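Local coordinates for methyltransferase domain-containing protein (Deinococcus radiodurans, PDB 3M33), which is of unknown function but probably acts as a methyltransferase with a Rossmann-like fold, at residues Trp25-Ser30 / Tyr206-His211; Asp33-Phe38 / Leu139-Arg144; Gly120-Ile125 / Pro148-Arg153. All blocks are in the same frame, centred on the assembly; numbering follows the deposited sequence.

The three contacts illustrate how the Rossmann-like sheet of a probable methyltransferase is tied to the segments packed around it. Along the chain, contact 1 encloses the other two, while the segments of contacts 2 and 3 alternate. The centres of contacts 1 and 2 lie about 12 Å apart, those of 2 and 3 about 14 Å, and those of 1 and 3 about 23 Å. Strands 204-216 and 136-142, neighbours in the sheet, carry one side each of contacts 1 and 2, and Arg210 joins these contacts by a salt bridge to Glu35. Contact 3 is reached through Tyr140, whose ring touches Thr122 and Val150. Strand 136-142 is thus packed on both faces.

Contact 1 (Trp25-Ser30 / Tyr206-His211); sequences WARVLS and YREERH. With SO4 (sulfate ion), chain I; SO4 (sulfate ion), chain E.
Trp25, in the loop leading into edge strand 28-29, meets Tyr206 of strand 204-216 in a Rossmann-like sheet of the kind found in class I methyltransferases. Strand 160-173 runs between the two strands, so the contact is made by side chains reaching across it. Hydrogen bonding sets the centre. Trp25 NE1 donates to Tyr206 OH at 2.8 Å, with the oxygen lying in the plane of the indole, and the two rings meet obliquely, their planes 66° apart. Tyr206 OH donates to Glu208 OE2 at 2.6 Å, reaching that oxygen on its anti side. The phenol oxygen is therefore acceptor and donor, in a short chain of two hydrogen bonds that would probably limit how far either ring can turn. His23 gives Glu208 OE2 a further bond.

Charge organises the other side. Glu208 OE1 takes both NH1 and NH2 of Arg210, which is also paired with Glu35, while Arg27 NE stands 4.0 Å from Glu208 OE2, a long salt bridge. A sulfate, probably from the crystallisation liquor, settles between the two arginines: Arg27 NE donates to its O2 at 2.9 Å, nearly straight at 167°, whereas Arg210 NH2 gives the same oxygen only a weak bond. The anion and the carboxylate would probably ease the repulsion between these two cations.

Apolar packing is lighter: Trp25 CZ2 lies 4.0 Å from Tyr206 CE1, and Leu29 CD2 approaches Glu208 CG at 4.1 Å. Arg27 CB makes a van der Waals contact with Tyr206 OH at 3.3 Å; CG, set between the backbone N and carbonyl carbon (chi1 60°) before the chain bends at chi2, passes the same oxygen. Beyond, Arg27 NH1 donates to Trp25 O at 2.8 Å, almost along the C=O axis.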
loop_
_atom_site.group_PDB
_atom_site.type_symbol
_atom_site.label_atom_id
_atom_site.label_comp_id
_atom_site.label_asym_id
_atom_site.label_seq_id
_atom_site.Cartn_x
_atom_site.Cartn_y
_atom_site.Cartn_z
ATOM N N TRP A 25 -2.490 -1.869 -15.482
ATOM C CA TRP A 25 -3.251 -2.445 -16.579
ATOM C C TRP A 25 -4.741 -2.565 -16.232
ATOM O O TRP A 25 -5.110 -2.577 -15.064
ATOM C CB TRP A 25 -2.666 -3.808 -16.947
ATOM C CG TRP A 25 -2.730 -4.851 -15.842
ATOM C CD1 TRP A 25 -3.720 -5.760 -15.644
ATOM C CD2 TRP A 25 -1.750 -5.097 -14.813
ATOM N NE1 TRP A 25 -3.430 -6.558 -14.558
ATOM C CE2 TRP A 25 -2.230 -6.164 -14.024
ATOM C CE3 TRP A 25 -0.517 -4.515 -14.484
ATOM C CZ2 TRP A 25 -1.518 -6.671 -12.929
ATOM C CZ3 TRP A 25 0.188 -5.013 -13.392
ATOM C CH2 TRP A 25 -0.315 -6.081 -12.627
ATOM N N ALA A 26 -5.587 -2.614 -17.253
ATOM C CA ALA A 26 -7.003 -2.875 -17.067
ATOM C C ALA A 26 -7.189 -4.328 -16.633
ATOM O O ALA A 26 -6.522 -5.222 -17.157
ATOM C CB ALA A 26 -7.753 -2.609 -18.348
ATOM N N ARG A 27 -8.086 -4.556 -15.673
ATOM C CA ARG A 27 -8.338 -5.899 -15.154
ATOM C C ARG A 27 -9.739 -5.978 -14.578
ATOM O O ARG A 27 -10.242 -4.990 -14.043
ATOM C CB ARG A 27 -7.324 -6.234 -14.060
ATOM C CG ARG A 27 -7.380 -5.257 -12.868
ATOM C CD ARG A 27 -6.010 -4.705 -12.519
ATOM N NE ARG A 27 -6.072 -3.838 -11.351
ATOM C CZ ARG A 27 -6.201 -2.513 -11.398
ATOM N NH1 ARG A 27 -6.255 -1.882 -12.571
ATOM N NH2 ARG A 27 -6.259 -1.815 -10.264
ATOM N N VAL A 28 -10.367 -7.148 -14.700
ATOM C CA VAL A 28 -11.654 -7.425 -14.066
ATOM C C VAL A 28 -11.482 -8.562 -13.047
ATOM O O VAL A 28 -10.963 -9.631 -13.375
ATOM C CB VAL A 28 -12.713 -7.874 -15.096
ATOM C CG1 VAL A 28 -14.020 -8.277 -14.392
ATOM C CG2 VAL A 28 -12.967 -6.793 -16.135
ATOM N N LEU A 29 -11.915 -8.337 -11.813
ATOM C CA LEU A 29 -11.836 -9.366 -10.780
ATOM C C LEU A 29 -12.965 -10.375 -10.961
ATOM O O LEU A 29 -14.118 -9.981 -11.142
ATOM C CB LEU A 29 -11.942 -8.723 -9.386
ATOM C CG LEU A 29 -10.830 -7.740 -9.019
ATOM C CD1 LEU A 29 -11.232 -6.872 -7.825
ATOM C CD2 LEU A 29 -9.551 -8.487 -8.742
ATOM N N SER A 30 -12.648 -11.669 -10.907
ATOM C CA SER A 30 -13.691 -12.695 -10.893
ATOM C C SER A 30 -14.177 -12.976 -9.480
ATOM O O SER A 30 -15.186 -13.628 -9.292
ATOM C CB SER A 30 -13.197 -14.001 -11.510
ATOM O OG SER A 30 -13.299 -13.977 -12.915
ATOM N N TYR A 206 -5.168 -14.549 -14.584
ATOM C CA TYR A 206 -4.009 -14.520 -13.699
ATOM C C TYR A 206 -4.552 -14.299 -12.282
ATOM O O TYR A 206 -5.767 -14.110 -12.099
ATOM C CB TYR A 206 -3.029 -13.399 -14.110
ATOM C CG TYR A 206 -3.537 -12.012 -13.795
ATOM C CD1 TYR A 206 -3.117 -11.345 -12.646
ATOM C CD2 TYR A 206 -4.449 -11.369 -14.634
ATOM C CE1 TYR A 206 -3.586 -10.073 -12.336
ATOM C CE2 TYR A 206 -4.932 -10.085 -14.327
ATOM C CZ TYR A 206 -4.493 -9.452 -13.170
ATOM O OH TYR A 206 -4.955 -8.200 -12.837
ATOM N N ARG A 207 -3.679 -14.330 -11.281
ATOM C CA ARG A 207 -4.131 -14.147 -9.909
ATOM C C ARG A 207 -3.710 -12.783 -9.381
ATOM O O ARG A 207 -2.566 -12.396 -9.512
ATOM C CB ARG A 207 -3.568 -15.239 -9.005
ATOM C CG ARG A 207 -3.883 -16.638 -9.485
ATOM C CD ARG A 207 -5.365 -16.950 -9.314
ATOM N NE ARG A 207 -5.596 -17.645 -8.054
ATOM C CZ ARG A 207 -6.143 -18.848 -7.958
ATOM N NH1 ARG A 207 -6.295 -19.409 -6.763
ATOM N NH2 ARG A 207 -6.540 -19.484 -9.054
ATOM N N GLU A 208 -4.641 -12.041 -8.808
ATOM C CA GLU A 208 -4.255 -10.871 -8.037
ATOM C C GLU A 208 -4.000 -11.378 -6.624
ATOM O O GLU A 208 -4.886 -11.952 -6.002
ATOM C CB GLU A 208 -5.393 -9.837 -8.039
ATOM C CG GLU A 208 -5.505 -9.016 -9.327
ATOM C CD GLU A 208 -4.459 -7.906 -9.405
ATOM O OE1 GLU A 208 -3.807 -7.626 -8.366
ATOM O OE2 GLU A 208 -4.299 -7.309 -10.495
ATOM N N GLU A 209 -2.803 -11.167 -6.101
ATOM C CA GLU A 209 -2.476 -11.727 -4.799
ATOM C C GLU A 209 -1.988 -10.669 -3.816
ATOM O O GLU A 209 -1.349 -9.704 -4.204
ATOM C CB GLU A 209 -1.453 -12.866 -4.960
ATOM C CG GLU A 209 -1.855 -13.827 -6.059
ATOM C CD GLU A 209 -1.068 -15.133 -6.058
ATOM O OE1 GLU A 209 0.173 -15.093 -6.017
ATOM O OE2 GLU A 209 -1.709 -16.199 -6.092
ATOM N N ARG A 210 -2.297 -10.853 -2.536
ATOM C CA ARG A 210 -1.906 -9.884 -1.520
ATOM C C ARG A 210 -1.422 -10.585 -0.257
ATOM O O ARG A 210 -1.851 -11.691 0.045
ATOM C CB ARG A 210 -3.076 -8.963 -1.167
ATOM C CG ARG A 210 -3.685 -8.229 -2.354
ATOM C CD ARG A 210 -2.834 -7.023 -2.823
ATOM N NE ARG A 210 -3.565 -6.271 -3.844
ATOM C CZ ARG A 210 -3.596 -6.612 -5.128
ATOM N NH1 ARG A 210 -2.922 -7.686 -5.530
ATOM N NH2 ARG A 210 -4.310 -5.904 -6.005
ATOM N N HIS A 211 -0.532 -9.925 0.476
ATOM C CA HIS A 211 -0.018 -10.441 1.738
ATOM C C HIS A 211 -0.337 -9.426 2.828
ATOM O O HIS A 211 0.272 -8.365 2.872
ATOM C CB HIS A 211 1.504 -10.596 1.631
ATOM C CG HIS A 211 2.152 -11.192 2.842
ATOM N ND1 HIS A 211 3.522 -11.185 3.026
ATOM C CD2 HIS A 211 1.633 -11.836 3.914
ATOM C CE1 HIS A 211 3.813 -11.791 4.162
ATOM N NE2 HIS A 211 2.687 -12.186 4.727
HETATM S S SO4 I . -6.970 -5.029 -8.275
HETATM O O1 SO4 I . -7.424 -4.005 -7.332
HETATM O O2 SO4 I . -5.596 -4.774 -8.701
HETATM O O3 SO4 I . -7.047 -6.335 -7.630
HETATM O O4 SO4 I . -7.823 -5.005 -9.458
HETATM S S SO4 E . -4.524 -18.982 -13.414
HETATM O O1 SO4 E . -4.802 -18.950 -11.979
HETATM O O2 SO4 E . -5.536 -18.209 -14.128
HETATM O O3 SO4 E . -3.203 -18.413 -13.680
HETATM O O4 SO4 E . -4.568 -20.363 -13.893
#

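Contact 2 (Asp33-Phe38 / Leu139-Arg144); sequences DPELTF and LYVGPR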
loop_
_atom_site.group_PDB
_atom_site.type_symbol
_atom_site.label_atom_id
_atom_site.label_comp_id
_atom_site.label_asym_id
_atom_site.label_seq_id
_atom_site.Cartn_x
_atom_site.Cartn_y
_atom_site.Cartn_z
ATOM N N ASP A 33 -12.467 -8.222 -4.122
ATOM C CA ASP A 33 -11.217 -7.459 -4.136
ATOM C C ASP A 33 -10.332 -7.994 -3.042
ATOM O O ASP A 33 -10.772 -8.104 -1.915
ATOM C CB ASP A 33 -11.500 -5.977 -3.873
ATOM C CG ASP A 33 -10.235 -5.102 -3.972
ATOM O OD1 ASP A 33 -10.271 -4.085 -4.699
ATOM O OD2 ASP A 33 -9.202 -5.430 -3.354
ATOM N N PRO A 34 -9.072 -8.328 -3.362
ATOM C CA PRO A 34 -8.215 -8.955 -2.350
ATOM C C PRO A 34 -7.713 -7.990 -1.277
ATOM O O PRO A 34 -6.993 -8.435 -0.382
ATOM C CB PRO A 34 -7.039 -9.499 -3.179
ATOM C CG PRO A 34 -6.972 -8.593 -4.349
ATOM C CD PRO A 34 -8.401 -8.222 -4.665
ATOM N N GLU A 35 -8.077 -6.710 -1.343
ATOM C CA GLU A 35 -7.717 -5.785 -0.260
ATOM C C GLU A 35 -8.881 -5.452 0.665
ATOM O O GLU A 35 -8.730 -4.652 1.577
ATOM C CB GLU A 35 -7.061 -4.511 -0.811
ATOM C CG GLU A 35 -5.648 -4.762 -1.353
ATOM C CD GLU A 35 -5.018 -3.536 -1.992
ATOM O OE1 GLU A 35 -5.354 -2.413 -1.573
ATOM O OE2 GLU A 35 -4.177 -3.697 -2.909
ATOM N N LEU A 36 -10.038 -6.076 0.460
ATOM C CA LEU A 36 -11.179 -5.832 1.360
ATOM C C LEU A 36 -10.836 -6.113 2.824
ATOM O O LEU A 36 -11.274 -5.388 3.716
ATOM C CB LEU A 36 -12.407 -6.658 0.971
ATOM C CG LEU A 36 -13.064 -6.314 -0.367
ATOM C CD1 LEU A 36 -14.190 -7.309 -0.681
ATOM C CD2 LEU A 36 -13.572 -4.871 -0.375
ATOM N N THR A 37 -10.059 -7.164 3.071
ATOM C CA THR A 37 -9.773 -7.572 4.448
ATOM C C THR A 37 -8.895 -6.531 5.106
ATOM O O THR A 37 -9.068 -6.209 6.279
ATOM C CB THR A 37 -9.116 -8.974 4.518
ATOM O OG1 THR A 37 -9.959 -9.920 3.851
ATOM C CG2 THR A 37 -8.945 -9.425 5.977
ATOM N N PHE A 38 -7.978 -5.967 4.326
ATOM C CA PHE A 38 -7.106 -4.912 4.818
ATOM C C PHE A 38 -7.940 -3.696 5.241
ATOM O O PHE A 38 -7.694 -3.100 6.285
ATOM C CB PHE A 38 -6.090 -4.518 3.734
ATOM C CG PHE A 38 -5.258 -3.308 4.082
ATOM C CD1 PHE A 38 -4.046 -3.447 4.736
ATOM C CD2 PHE A 38 -5.682 -2.038 3.733
ATOM C CE1 PHE A 38 -3.281 -2.349 5.039
ATOM C CE2 PHE A 38 -4.916 -0.923 4.032
ATOM C CZ PHE A 38 -3.717 -1.081 4.693
ATOM N N LEU A 139 0.395 -2.108 10.410
ATOM C CA LEU A 139 -0.515 -2.756 9.490
ATOM C C LEU A 139 -0.030 -2.576 8.047
ATOM O O LEU A 139 0.224 -1.451 7.603
ATOM C CB LEU A 139 -1.935 -2.195 9.657
ATOM C CG LEU A 139 -2.977 -2.679 8.647
ATOM C CD1 LEU A 139 -3.179 -4.179 8.800
ATOM C CD2 LEU A 139 -4.284 -1.931 8.817
ATOM N N TYR A 140 0.074 -3.681 7.311
ATOM C CA TYR A 140 0.619 -3.658 5.947
ATOM C C TYR A 140 -0.135 -4.589 4.997
ATOM O O TYR A 140 -0.582 -5.668 5.392
ATOM C CB TYR A 140 2.098 -4.065 5.987
ATOM C CG TYR A 140 2.748 -4.305 4.626
ATOM C CD1 TYR A 140 3.278 -3.247 3.892
ATOM C CD2 TYR A 140 2.865 -5.588 4.097
ATOM C CE1 TYR A 140 3.888 -3.453 2.657
ATOM C CE2 TYR A 140 3.483 -5.810 2.864
ATOM C CZ TYR A 140 3.987 -4.728 2.149
ATOM O OH TYR A 140 4.587 -4.911 0.921
ATOM N N VAL A 141 -0.281 -4.176 3.740
ATOM C CA VAL A 141 -0.677 -5.116 2.701
ATOM C C VAL A 141 0.277 -4.981 1.514
ATOM O O VAL A 141 0.568 -3.871 1.063
ATOM C CB VAL A 141 -2.164 -4.989 2.260
ATOM C CG1 VAL A 141 -2.439 -3.638 1.622
ATOM C CG2 VAL A 141 -2.508 -6.118 1.259
ATOM N N GLY A 142 0.792 -6.110 1.031
ATOM C CA GLY A 142 1.792 -6.088 -0.030
ATOM C C GLY A 142 1.162 -6.560 -1.314
ATOM O O GLY A 142 0.156 -7.245 -1.271
ATOM N N PRO A 143 1.759 -6.214 -2.463
ATOM C CA PRO A 143 1.101 -6.472 -3.745
ATOM C C PRO A 143 1.387 -7.869 -4.305
ATOM O O PRO A 143 1.172 -8.094 -5.493
ATOM C CB PRO A 143 1.708 -5.401 -4.651
ATOM C CG PRO A 143 3.109 -5.232 -4.115
ATOM C CD PRO A 143 3.056 -5.539 -2.629
ATOM N N ARG A 144 1.840 -8.792 -3.463
ATOM C CA ARG A 144 2.132 -10.159 -3.906
ATOM C C ARG A 144 1.705 -11.094 -2.808
ATOM O O ARG A 144 1.475 -10.648 -1.680
ATOM C CB ARG A 144 3.638 -10.359 -4.128
ATOM C CG ARG A 144 4.180 -9.788 -5.409
ATOM C CD ARG A 144 5.706 -9.673 -5.340
ATOM N NE ARG A 144 6.124 -8.282 -5.516
ATOM C CZ ARG A 144 6.702 -7.537 -4.576
ATOM N NH1 ARG A 144 6.963 -8.051 -3.380
ATOM N NH2 ARG A 144 7.030 -6.278 -4.840
#
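Phe38 lies against Leu139 and Val141, the meeting of helix and strand on one face of a Rossmann-like sheet, where helix 36-45 packs over strand 136-142. Val141 CG1 stands over one face of the phenyl ring, 3.7 Å from its centroid, in a CH-pi contact displaced slightly toward the rim. Beside it, Val141 CB touches Phe38 CD1 at 3.5 Å. Leu139 adds a contact from an oblique direction, its CG 3.6 Å from Phe38 CE1. Val116 and Arg118 of strand 112-118 also touch Phe38. Glu35 makes a lighter contact through its aliphatic part, with CG 4.3 Å from Val141 CG2; its carboxylate instead forms salt bridges with Arg119, Arg118 and Arg210. Phe38 holds CG anti to its backbone N (chi1 172°), which directs CG from the helix toward the strand. An alanine in place of Phe38 would probably open a gap between helix and strand, leaving Val141 CG1 and Leu139 CG without the ring they pack on.

Farther out, Trp41, Leu42 and Leu45 of the same helix close round Leu139. What positions the helix start is a type I turn from Asp33 to Leu36, reinforced by a capping bond in which Asp33 OD2 accepts from Glu35 N through its anti lone pair, at 2.6 Å and 163°.

Contact 3 (Gly120-Ile125 / Pro148-Arg153); sequences GPTSVI and PEVPER. With SO4 (sulfate ion), chain G.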
loop_
_atom_site.group_PDB
_atom_site.type_symbol
_atom_site.label_atom_id
_atom_site.label_comp_id
_atom_site.label_asym_id
_atom_site.label_seq_id
_atom_site.Cartn_x
_atom_site.Cartn_y
_atom_site.Cartn_z
ATOM N N GLY A 120 3.140 0.138 0.419
ATOM C CA GLY A 120 4.104 1.216 0.511
ATOM C C GLY A 120 5.443 0.708 0.994
ATOM O O GLY A 120 5.726 -0.482 0.876
ATOM N N PRO A 121 6.273 1.610 1.537
ATOM C CA PRO A 121 7.604 1.265 2.059
ATOM C C PRO A 121 7.529 0.202 3.145
ATOM O O PRO A 121 6.558 0.175 3.915
ATOM C CB PRO A 121 8.098 2.590 2.664
ATOM C CG PRO A 121 7.376 3.651 1.892
ATOM C CD PRO A 121 5.998 3.057 1.628
ATOM N N THR A 122 8.513 -0.689 3.185
ATOM C CA THR A 122 8.583 -1.669 4.267
ATOM C C THR A 122 9.795 -1.390 5.140
ATOM O O THR A 122 9.951 -1.990 6.204
ATOM C CB THR A 122 8.660 -3.132 3.760
ATOM O OG1 THR A 122 9.929 -3.356 3.136
ATOM C CG2 THR A 122 7.540 -3.430 2.773
ATOM N N SER A 123 10.650 -0.473 4.698
ATOM C CA SER A 123 11.811 -0.098 5.508
ATOM C C SER A 123 11.358 0.623 6.765
ATOM O O SER A 123 12.095 0.668 7.744
ATOM C CB SER A 123 12.794 0.781 4.731
ATOM O OG SER A 123 12.235 2.057 4.488
ATOM N N VAL A 124 10.140 1.168 6.747
ATOM C CA VAL A 124 9.640 1.883 7.916
ATOM C C VAL A 124 9.593 0.941 9.127
ATOM O O VAL A 124 9.637 1.385 10.265
ATOM C CB VAL A 124 8.251 2.499 7.678
ATOM C CG1 VAL A 124 7.210 1.410 7.402
ATOM C CG2 VAL A 124 7.835 3.303 8.877
ATOM N N ILE A 125 9.520 -0.363 8.868
ATOM C CA ILE A 125 9.472 -1.361 9.937
ATOM C C ILE A 125 10.692 -1.212 10.837
ATOM O O ILE A 125 10.600 -1.312 12.054
ATOM C CB ILE A 125 9.398 -2.797 9.361
ATOM C CG1 ILE A 125 8.026 -3.038 8.717
ATOM C CG2 ILE A 125 9.633 -3.846 10.461
ATOM C CD1 ILE A 125 7.937 -4.325 7.909
ATOM N N PRO A 148 8.487 -11.520 1.811
ATOM C CA PRO A 148 9.344 -12.081 2.863
ATOM C C PRO A 148 9.972 -11.044 3.796
ATOM O O PRO A 148 10.100 -11.321 4.988
ATOM C CB PRO A 148 10.456 -12.798 2.082
ATOM C CG PRO A 148 9.902 -13.061 0.753
ATOM C CD PRO A 148 8.839 -12.018 0.472
ATOM N N GLU A 149 10.367 -9.890 3.264
ATOM C CA GLU A 149 11.057 -8.874 4.059
ATOM C C GLU A 149 10.247 -8.361 5.235
ATOM O O GLU A 149 10.816 -7.888 6.218
ATOM C CB GLU A 149 11.454 -7.671 3.211
ATOM C CG GLU A 149 11.904 -8.023 1.835
ATOM C CD GLU A 149 10.772 -7.908 0.853
ATOM O OE1 GLU A 149 10.319 -6.756 0.627
ATOM O OE2 GLU A 149 10.339 -8.962 0.326
ATOM N N VAL A 150 8.925 -8.425 5.133
ATOM C CA VAL A 150 8.089 -7.832 6.183
ATOM C C VAL A 150 8.216 -8.625 7.488
ATOM O O VAL A 150 8.597 -8.073 8.518
ATOM C CB VAL A 150 6.617 -7.658 5.723
ATOM C CG1 VAL A 150 5.677 -7.477 6.929
ATOM C CG2 VAL A 150 6.518 -6.475 4.748
ATOM N N PRO A 151 7.930 -9.935 7.443
ATOM C CA PRO A 151 8.165 -10.772 8.629
ATOM C C PRO A 151 9.623 -10.727 9.107
ATOM O O PRO A 151 9.840 -10.643 10.315
ATOM C CB PRO A 151 7.791 -12.180 8.144
ATOM C CG PRO A 151 6.785 -11.932 7.055
ATOM C CD PRO A 151 7.276 -10.685 6.357
ATOM N N GLU A 152 10.591 -10.778 8.189
ATOM C CA GLU A 152 12.011 -10.690 8.567
ATOM C C GLU A 152 12.308 -9.380 9.280
ATOM O O GLU A 152 12.973 -9.356 10.324
ATOM C CB GLU A 152 12.922 -10.797 7.335
ATOM C CG GLU A 152 12.831 -12.123 6.569
ATOM C CD GLU A 152 13.495 -12.061 5.191
ATOM O OE1 GLU A 152 14.005 -10.977 4.823
ATOM O OE2 GLU A 152 13.495 -13.093 4.474
ATOM N N ARG A 153 11.829 -8.272 8.725
ATOM C CA ARG A 153 12.131 -6.984 9.351
ATOM C C ARG A 153 11.428 -6.830 10.692
ATOM O O ARG A 153 11.989 -6.269 11.625
ATOM C CB ARG A 153 11.835 -5.824 8.410
ATOM C CG ARG A 153 12.935 -5.652 7.389
ATOM C CD ARG A 153 12.505 -4.835 6.204
ATOM N NE ARG A 153 13.654 -4.576 5.350
ATOM C CZ ARG A 153 13.632 -3.793 4.278
ATOM N NH1 ARG A 153 12.502 -3.199 3.914
ATOM N NH2 ARG A 153 14.744 -3.608 3.569
HETATM S S SO4 G . 11.272 0.450 1.406
HETATM O O1 SO4 G . 10.594 -0.837 1.545
HETATM O O2 SO4 G . 10.934 1.053 0.122
HETATM O O3 SO4 G . 10.861 1.369 2.459
HETATM O O4 SO4 G . 12.716 0.229 1.481
#
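A sulfate site, probably filled from the crystallisation liquor, marks where Thr122 and Arg153 meet, in the loop that follows strand 112-118 of the Rossmann-like sheet. In many methyltransferases of this class the corresponding loop borders the active site; here no such role is established. Two consecutive backbone amides point at the anion: Thr122 N donates to sulfate O1 at 2.7 Å, and Ser123 N to O3 at 2.9 Å. The hydroxyls of both residues repeat the pattern, Thr122 OG1 donating to O1 and Ser123 OG to O3, so that each of two sulfate oxygens is gripped twice.

Arg153 comes to this site from the helix with its chain extended from CG to NE. Its NH1 lies 2.7 Å from Thr122 OG1, which sits at the edge of the guanidinium, near its plane; sulfate O1 also lies toward that edge, but 3.9 Å from Arg153 NH1. The positive charge would probably add to the attraction for the anion. Thr122 places OG1 between the backbone N and the carbonyl carbon (chi1 69°), leaving CG2 to meet Val150 CG2 at 3.8 Å, the two side chains crossing at about a right angle.

Away from the sulfate the contact is apolar. Ile125 CG2 presses on Arg153 CB at 3.6 Å, and Ile125 CD1 reaches Val150 CG1 at 4.0 Å.

Loop and helix 149-156 rest together on the sheet: Tyr140 of strand 136-142 touches both Thr122 and Val150, Phe138 of the same strand touches Val124 and Ile125, and on strand 204-216 Val213 meets Val150 while His211 meets Pro151.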